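Local coordinates for phosphogluconate dehydrogenase NAD-binding putative C-terminal domain-containing protein (Sinorhizobium meliloti, PDB 4EZB) that is of unknown function but is probably an oxidoreductase, pairing a Rossmann-type N-terminal domain with an all-helical C-terminal domain that takes part in dimer formation, at residues V123-T127 / T266-F270; E206-I210 / Y245-T249; M260-E265 / S277-C281. One frame throughout, in Å; residues are numbered along the deposited sequence.

Contact 1: residues V123-T127 / T266-F270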
loop_
_atom_site.group_PDB
_atom_site.type_symbol
_atom_site.label_atom_id
_atom_site.label_comp_id
_atom_site.label_asym_id
_atom_site.label_seq_id
_atom_site.Cartn_x
_atom_site.Cartn_y
_atom_site.Cartn_z
ATOM N N VAL A 123 1.626 -8.100 22.740
ATOM C CA VAL A 123 2.887 -8.681 22.297
ATOM C C VAL A 123 2.671 -9.536 21.045
ATOM O O VAL A 123 1.532 -9.843 20.698
ATOM C CB VAL A 123 3.593 -9.450 23.446
ATOM C CG1 VAL A 123 4.034 -8.487 24.546
ATOM C CG2 VAL A 123 2.697 -10.549 24.035
ATOM N N GLY A 124 3.749 -9.885 20.347
ATOM C CA GLY A 124 3.627 -10.672 19.127
ATOM C C GLY A 124 3.486 -12.150 19.434
ATOM O O GLY A 124 3.646 -12.526 20.589
ATOM N N PRO A 125 3.199 -12.995 18.401
ATOM C CA PRO A 125 2.956 -14.436 18.575
ATOM C C PRO A 125 4.138 -15.185 19.178
ATOM O O PRO A 125 3.959 -16.225 19.802
ATOM C CB PRO A 125 2.686 -14.938 17.146
ATOM C CG PRO A 125 3.236 -13.880 16.256
ATOM C CD PRO A 125 2.984 -12.599 16.999
ATOM N N ASP A 126 5.327 -14.647 18.974
ATOM C CA ASP A 126 6.587 -15.164 19.526
ATOM C C ASP A 126 6.570 -15.196 21.059
ATOM O O ASP A 126 6.739 -16.271 21.675
ATOM C CB ASP A 126 7.723 -14.266 19.024
ATOM C CG ASP A 126 7.225 -12.839 18.691
ATOM O OD1 ASP A 126 7.418 -11.935 19.533
ATOM O OD2 ASP A 126 6.593 -12.639 17.610
ATOM N N THR A 127 6.363 -14.022 21.657
ATOM C CA THR A 127 6.171 -13.870 23.104
ATOM C C THR A 127 4.947 -14.631 23.614
ATOM O O THR A 127 4.995 -15.256 24.672
ATOM C CB THR A 127 6.028 -12.385 23.502
ATOM O OG1 THR A 127 7.061 -11.630 22.870
ATOM C CG2 THR A 127 6.162 -12.210 25.012
ATOM N N THR A 266 6.451 -9.368 13.690
ATOM C CA THR A 266 5.546 -10.516 13.567
ATOM C C THR A 266 5.755 -11.246 12.244
ATOM O O THR A 266 5.885 -12.478 12.211
ATOM C CB THR A 266 4.079 -10.058 13.687
ATOM O OG1 THR A 266 3.853 -9.551 15.004
ATOM C CG2 THR A 266 3.111 -11.189 13.414
ATOM N N ILE A 267 5.814 -10.484 11.161
ATOM C CA ILE A 267 5.990 -11.061 9.839
ATOM C C ILE A 267 7.382 -11.674 9.743
ATOM O O ILE A 267 7.551 -12.772 9.222
ATOM C CB ILE A 267 5.762 -10.010 8.730
ATOM C CG1 ILE A 267 4.328 -9.477 8.783
ATOM C CG2 ILE A 267 6.047 -10.599 7.350
ATOM C CD1 ILE A 267 4.185 -8.132 8.104
ATOM N N GLU A 268 8.377 -10.964 10.261
ATOM C CA GLU A 268 9.729 -11.490 10.288
ATOM C C GLU A 268 9.763 -12.788 11.080
ATOM O O GLU A 268 10.400 -13.758 10.660
ATOM C CB GLU A 268 10.696 -10.458 10.859
ATOM C CG GLU A 268 11.172 -9.465 9.808
ATOM C CD GLU A 268 11.745 -8.194 10.399
ATOM O OE1 GLU A 268 12.219 -8.221 11.558
ATOM O OE2 GLU A 268 11.715 -7.163 9.692
ATOM N N SER A 269 9.038 -12.806 12.200
ATOM C CA SER A 269 8.954 -13.979 13.069
ATOM C C SER A 269 8.461 -15.226 12.327
ATOM O O SER A 269 8.641 -16.341 12.808
ATOM C CB SER A 269 8.094 -13.684 14.320
ATOM O OG SER A 269 6.726 -14.034 14.138
ATOM N N PHE A 270 7.845 -15.035 11.158
ATOM C CA PHE A 270 7.364 -16.161 10.336
ATOM C C PHE A 270 8.333 -16.614 9.248
ATOM O O PHE A 270 7.952 -17.409 8.378
ATOM C CB PHE A 270 6.018 -15.828 9.674
ATOM C CG PHE A 270 4.884 -15.665 10.642
ATOM C CD1 PHE A 270 4.632 -16.630 11.619
ATOM C CD2 PHE A 270 4.039 -14.558 10.554
ATOM C CE1 PHE A 270 3.582 -16.477 12.507
ATOM C CE2 PHE A 270 2.988 -14.404 11.438
ATOM C CZ PHE A 270 2.754 -15.364 12.406
#
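The ring of Pro125 lies across the side chain of Thr266 at about a right angle, its CD and CG edge turned toward the threonine. CD of Pro125 comes 3.7 Å from OG1 of Thr266, while the methyl CG2 of Thr266 sits 3.9 Å from CG of Pro125. Both threonine branches therefore face the ring. With chi1 at -65°, OG1 lies beside the backbone N and bonds back to the carbonyl of Glu262 one turn earlier, so the threonine meets the proline without leaving its hydroxyl wanting a partner. Further along the same ring, CG of Pro125 approaches CZ of Phe270 obliquely at 4.2 Å.

These two segments join the domains. Gly124 is the N-cap residue of helix 125-136, which follows strand 116-119 of the Rossmann-type sheet, and 266-270 is where the long helix 238-268 of the helical domain runs out. Proline suits the first turn of a helix, where its missing N-H costs no backbone bond; Gly124, without a side chain, avoids a clash with the Asp126 carboxylate folding back over the N-cap and stays slim toward Thr266, its CA 4.3 Å from OG1 of Thr266. Ser192 and Ser193 of helix 190-218 also touch Pro125.

At the more exposed side of the contact, Ser269 turns its hydroxyl back to the carbonyl O of Thr266, 2.6 Å from OG of Ser269, with the donor tilted 19° from the carbonyl plane. The same hydroxyl stands over the centre of the Phe270 ring. Ser269 OG approaches OD2 of Asp126 only to 3.7 Å, and no bond forms between them; OD1 of Asp126 instead accepts a weak bond, 3.2 Å long, from N of Thr127. The backbone carbonyl of Phe270 is bound by Arg218 of the second subunit.

Contact 2: residues E206-I210 / Y245-T249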
loop_
_atom_site.group_PDB
_atom_site.type_symbol
_atom_site.label_atom_id
_atom_site.label_comp_id
_atom_site.label_asym_id
_atom_site.label_seq_id
_atom_site.Cartn_x
_atom_site.Cartn_y
_atom_site.Cartn_z
ATOM N N GLU A 206 -2.081 3.905 4.204
ATOM C CA GLU A 206 -1.838 5.237 4.712
ATOM C C GLU A 206 -0.454 5.726 4.269
ATOM O O GLU A 206 -0.294 6.866 3.831
ATOM C CB GLU A 206 -1.932 5.176 6.238
ATOM C CG GLU A 206 -1.487 6.402 7.023
ATOM C CD GLU A 206 -1.447 6.135 8.544
ATOM O OE1 GLU A 206 -1.764 5.008 8.979
ATOM O OE2 GLU A 206 -1.079 7.044 9.328
ATOM N N ALA A 207 0.538 4.861 4.411
ATOM C CA ALA A 207 1.909 5.122 3.967
ATOM C C ALA A 207 1.984 5.351 2.443
ATOM O O ALA A 207 2.690 6.260 1.990
ATOM C CB ALA A 207 2.800 3.944 4.350
ATOM N N LEU A 208 1.273 4.529 1.661
ATOM C CA LEU A 208 1.262 4.705 0.189
ATOM C C LEU A 208 0.679 6.054 -0.200
ATOM O O LEU A 208 1.211 6.741 -1.065
ATOM C CB LEU A 208 0.480 3.602 -0.548
ATOM C CG LEU A 208 1.016 2.178 -0.574
ATOM C CD1 LEU A 208 -0.095 1.214 -1.046
ATOM C CD2 LEU A 208 2.259 2.121 -1.468
ATOM N N LEU A 209 -0.416 6.436 0.441
ATOM C CA LEU A 209 -0.969 7.783 0.192
ATOM C C LEU A 209 0.040 8.864 0.551
ATOM O O LEU A 209 0.175 9.864 -0.161
ATOM C CB LEU A 209 -2.279 7.999 0.944
ATOM C CG LEU A 209 -3.456 7.182 0.374
ATOM C CD1 LEU A 209 -4.526 6.983 1.434
ATOM C CD2 LEU A 209 -4.090 7.817 -0.861
ATOM N N ILE A 210 0.781 8.666 1.635
ATOM C CA ILE A 210 1.740 9.702 2.026
ATOM C C ILE A 210 2.803 9.822 0.928
ATOM O O ILE A 210 3.118 10.938 0.475
ATOM C CB ILE A 210 2.401 9.396 3.391
ATOM C CG1 ILE A 210 1.397 9.538 4.549
ATOM C CG2 ILE A 210 3.672 10.233 3.609
ATOM C CD1 ILE A 210 1.903 8.938 5.870
ATOM N N TYR A 245 -7.103 9.011 6.722
ATOM C CA TYR A 245 -5.845 8.353 7.130
ATOM C C TYR A 245 -4.648 9.279 7.346
ATOM O O TYR A 245 -3.752 8.977 8.151
ATOM C CB TYR A 245 -5.502 7.192 6.177
ATOM C CG TYR A 245 -6.356 5.994 6.532
ATOM C CD1 TYR A 245 -6.012 5.172 7.613
ATOM C CD2 TYR A 245 -7.539 5.735 5.859
ATOM C CE1 TYR A 245 -6.804 4.104 7.984
ATOM C CE2 TYR A 245 -8.351 4.670 6.229
ATOM C CZ TYR A 245 -7.984 3.852 7.287
ATOM O OH TYR A 245 -8.791 2.791 7.664
ATOM N N LEU A 246 -4.600 10.381 6.606
ATOM C CA LEU A 246 -3.585 11.373 6.846
ATOM C C LEU A 246 -3.864 12.081 8.181
ATOM O O LEU A 246 -2.931 12.440 8.885
ATOM C CB LEU A 246 -3.538 12.375 5.687
ATOM C CG LEU A 246 -2.484 12.243 4.571
ATOM C CD1 LEU A 246 -1.882 10.860 4.412
ATOM C CD2 LEU A 246 -3.051 12.728 3.246
ATOM N N SER A 247 -5.134 12.260 8.553
ATOM C CA SER A 247 -5.434 12.876 9.853
ATOM C C SER A 247 -5.072 11.925 10.991
ATOM O O SER A 247 -4.682 12.358 12.075
ATOM C CB SER A 247 -6.883 13.316 9.945
ATOM O OG SER A 247 -7.688 12.197 10.184
ATOM N N ARG A 248 -5.165 10.629 10.720
ATOM C CA ARG A 248 -4.661 9.607 11.609
ATOM C C ARG A 248 -3.131 9.704 11.784
ATOM O O ARG A 248 -2.624 9.572 12.903
ATOM C CB ARG A 248 -5.056 8.223 11.069
ATOM C CG ARG A 248 -5.819 7.359 12.053
ATOM C CD ARG A 248 -7.222 7.867 12.377
ATOM N NE ARG A 248 -7.546 7.569 13.776
ATOM C CZ ARG A 248 -7.943 6.380 14.237
ATOM N NH1 ARG A 248 -8.100 5.345 13.411
ATOM N NH2 ARG A 248 -8.190 6.225 15.534
ATOM N N THR A 249 -2.400 9.911 10.685
ATOM C CA THR A 249 -0.942 10.150 10.753
ATOM C C THR A 249 -0.629 11.418 11.557
ATOM O O THR A 249 0.315 11.435 12.352
ATOM C CB THR A 249 -0.294 10.303 9.364
ATOM O OG1 THR A 249 -0.785 9.289 8.483
ATOM C CG2 THR A 249 1.245 10.202 9.447
#
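Where two helices of the C-terminal domain cross almost squarely, Glu206 reaches over to Thr249 and Ile210 packs against Leu246. The axes of 206-210 and 245-249 pass 9.8 Å apart at 94°, so the contact is confined to a patch round the crossing point. Glu206 extends fully toward it: CG is anti to the backbone N (chi1 170°), and the straight chain beyond carries OE2 to the hydroxyl OG1 of Thr249. That hydroxyl donates a hydrogen bond to OE2; the modelled separation is unusually short and its exact value doubtful. The other carboxylate oxygen, OE1, forms a salt bridge with Arg256, which would offset the cost of burying a negative charge.

Helix 190-218 also belongs to the dimer interface, Leu208 meeting Leu208 of the second subunit, and helix 238-268 reaches the same partner through Tyr245, which packs on Thr232 of the second subunit. Carbon contacts fill the rest of the crossing. CB of Glu206 lies 4.1 Å from CB of Tyr245, so the glutamate's stem is covered before its charged end begins. Ile210 and Leu246 run antiparallel alongside one another, CG1 of Ile210 touching CD1 of Leu246 at 3.5 Å. Ile210 also meets Thr249 tip to tip, its CD1 lying against both branches, 3.8 Å from OG1 and 3.9 Å from CG2 of Thr249.

Contact 3: residues M260-E265 / S277-C281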
loop_
_atom_site.group_PDB
_atom_site.type_symbol
_atom_site.label_atom_id
_atom_site.label_comp_id
_atom_site.label_asym_id
_atom_site.label_seq_id
_atom_site.Cartn_x
_atom_site.Cartn_y
_atom_site.Cartn_z
HETATM N N MSE A 260 3.070 -0.606 13.674
HETATM C CA MSE A 260 3.766 -1.022 12.439
HETATM C C MSE A 260 5.061 -1.747 12.718
HETATM O O MSE A 260 5.348 -2.760 12.073
HETATM C CB MSE A 260 4.027 0.172 11.505
HETATM C CG MSE A 260 4.008 -0.221 10.023
HETATM SE SE MSE A 260 2.434 -1.333 9.568
HETATM C CE MSE A 260 2.508 -1.353 7.599
ATOM N N THR A 261 5.848 -1.239 13.673
ATOM C CA THR A 261 7.122 -1.858 14.072
ATOM C C THR A 261 6.913 -3.280 14.597
ATOM O O THR A 261 7.705 -4.178 14.308
ATOM C CB THR A 261 7.869 -1.029 15.142
ATOM O OG1 THR A 261 7.822 0.361 14.798
ATOM C CG2 THR A 261 9.335 -1.482 15.263
ATOM N N GLU A 262 5.843 -3.471 15.363
ATOM C CA GLU A 262 5.479 -4.781 15.880
ATOM C C GLU A 262 5.084 -5.695 14.733
ATOM O O GLU A 262 5.498 -6.857 14.704
ATOM C CB GLU A 262 4.340 -4.667 16.890
ATOM C CG GLU A 262 4.754 -4.102 18.240
ATOM C CD GLU A 262 3.660 -3.262 18.884
ATOM O OE1 GLU A 262 2.473 -3.407 18.500
ATOM O OE2 GLU A 262 3.988 -2.443 19.772
ATOM N N ALA A 263 4.298 -5.163 13.790
ATOM C CA ALA A 263 3.835 -5.938 12.632
ATOM C C ALA A 263 4.972 -6.475 11.750
ATOM O O ALA A 263 4.926 -7.638 11.319
ATOM C CB ALA A 263 2.818 -5.159 11.816
ATOM N N ALA A 264 5.988 -5.646 11.502
ATOM C CA ALA A 264 7.202 -6.082 10.804
ATOM C C ALA A 264 7.905 -7.233 11.527
ATOM O O ALA A 264 8.343 -8.192 10.888
ATOM C CB ALA A 264 8.165 -4.913 10.596
ATOM N N GLU A 265 8.006 -7.130 12.856
ATOM C CA GLU A 265 8.597 -8.193 13.702
ATOM C C GLU A 265 7.774 -9.496 13.677
ATOM O O GLU A 265 8.327 -10.586 13.638
ATOM C CB GLU A 265 8.760 -7.694 15.147
ATOM C CG GLU A 265 9.909 -6.715 15.347
ATOM C CD GLU A 265 9.645 -5.703 16.449
ATOM O OE1 GLU A 265 8.934 -6.027 17.432
ATOM O OE2 GLU A 265 10.159 -4.570 16.328
ATOM N N SER A 277 6.070 -3.425 5.502
ATOM C CA SER A 277 5.799 -3.012 6.875
ATOM C C SER A 277 6.879 -2.100 7.407
ATOM O O SER A 277 6.583 -1.156 8.126
ATOM C CB SER A 277 5.697 -4.222 7.794
ATOM O OG SER A 277 4.570 -4.984 7.429
ATOM N N ARG A 278 8.137 -2.406 7.106
ATOM C CA ARG A 278 9.216 -1.552 7.609
ATOM C C ARG A 278 9.162 -0.159 6.943
ATOM O O ARG A 278 9.301 0.856 7.618
ATOM C CB ARG A 278 10.585 -2.211 7.410
ATOM C CG ARG A 278 10.853 -3.423 8.291
ATOM C CD ARG A 278 11.296 -2.998 9.681
ATOM N NE ARG A 278 11.567 -4.145 10.544
ATOM C CZ ARG A 278 11.502 -4.118 11.873
ATOM N NH1 ARG A 278 11.163 -3.000 12.511
ATOM N NH2 ARG A 278 11.760 -5.218 12.570
ATOM N N ALA A 279 8.930 -0.125 5.628
ATOM C CA ALA A 279 8.911 1.145 4.891
ATOM C C ALA A 279 7.716 1.980 5.343
ATOM O O ALA A 279 7.844 3.188 5.485
ATOM C CB ALA A 279 8.881 0.920 3.387
ATOM N N ALA A 280 6.578 1.329 5.621
ATOM C CA ALA A 280 5.378 2.068 6.044
ATOM C C ALA A 280 5.533 2.767 7.418
ATOM O O ALA A 280 5.195 3.959 7.571
ATOM C CB ALA A 280 4.150 1.179 6.004
ATOM N N CYS A 281 6.073 2.013 8.376
ATOM C CA CYS A 281 6.496 2.507 9.680
ATOM C C CYS A 281 7.422 3.710 9.567
ATOM O O CYS A 281 7.155 4.753 10.169
ATOM C CB CYS A 281 7.177 1.359 10.455
ATOM S SG CYS A 281 8.419 1.815 11.692
#
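The carbonyl O of Ser277 is approached by two groups: N of Cys281 donates the helical hydrogen bond at 3.2 Å, and CG of Met260 rests on the same oxygen at 3.3 Å. Met260, modelled as selenomethionine, bends at chi2 (48°), which folds its end along the opposite helix until CE packs tightly on CB of Ala280, 3.4 Å away. Its CB meets CB of Cys281 at 3.5 Å. A flexible, unbranched chain suits this place because it can follow the groove between backbone and small side chains.

One turn on, Ala264 and Ser277 are small enough to let the backbones close in, with their CB atoms 3.8 Å apart. Arg278 starts away from the other helix but bends at chi2 and returns, laying one guanidinium face on CB of Ala264, which is 3.5 Å from NE of Arg278. The methyl CG2 of Thr261 sits at the guanidinium's edge, and NE is paired with Glu268 in a salt bridge. Axes 8.5 Å apart at 168°, with a small residue on at least one side of each closest point, Cys281 facing Met260 and Ser277 facing Ala264, are characteristic of an antiparallel helical hairpin, formed here by the consecutive helices 238-268 and 275-291.

How the contacts relate
All three contacts draw on helix 238-268, at successive places along it. Contact 2 is the buried one, near the start of that helix, where a carboxylate is probably balanced by its arginine partner. Contact 3 is half buried and sets a long selenomethionine and an arginine against small residues between antiparallel helices, the arginine on the more exposed side. Contact 1, at the helix's end, is the smallest and alone spans the two domains, using a proline, a phenylalanine and short polar side chains. Contacts 1 and 3 are tied by the Glu268–Arg278 salt bridge, contacts 2 and 3 by Ala207 packing on Ala280, whereas contacts 1 and 2 do not touch. Each also reaches the second subunit.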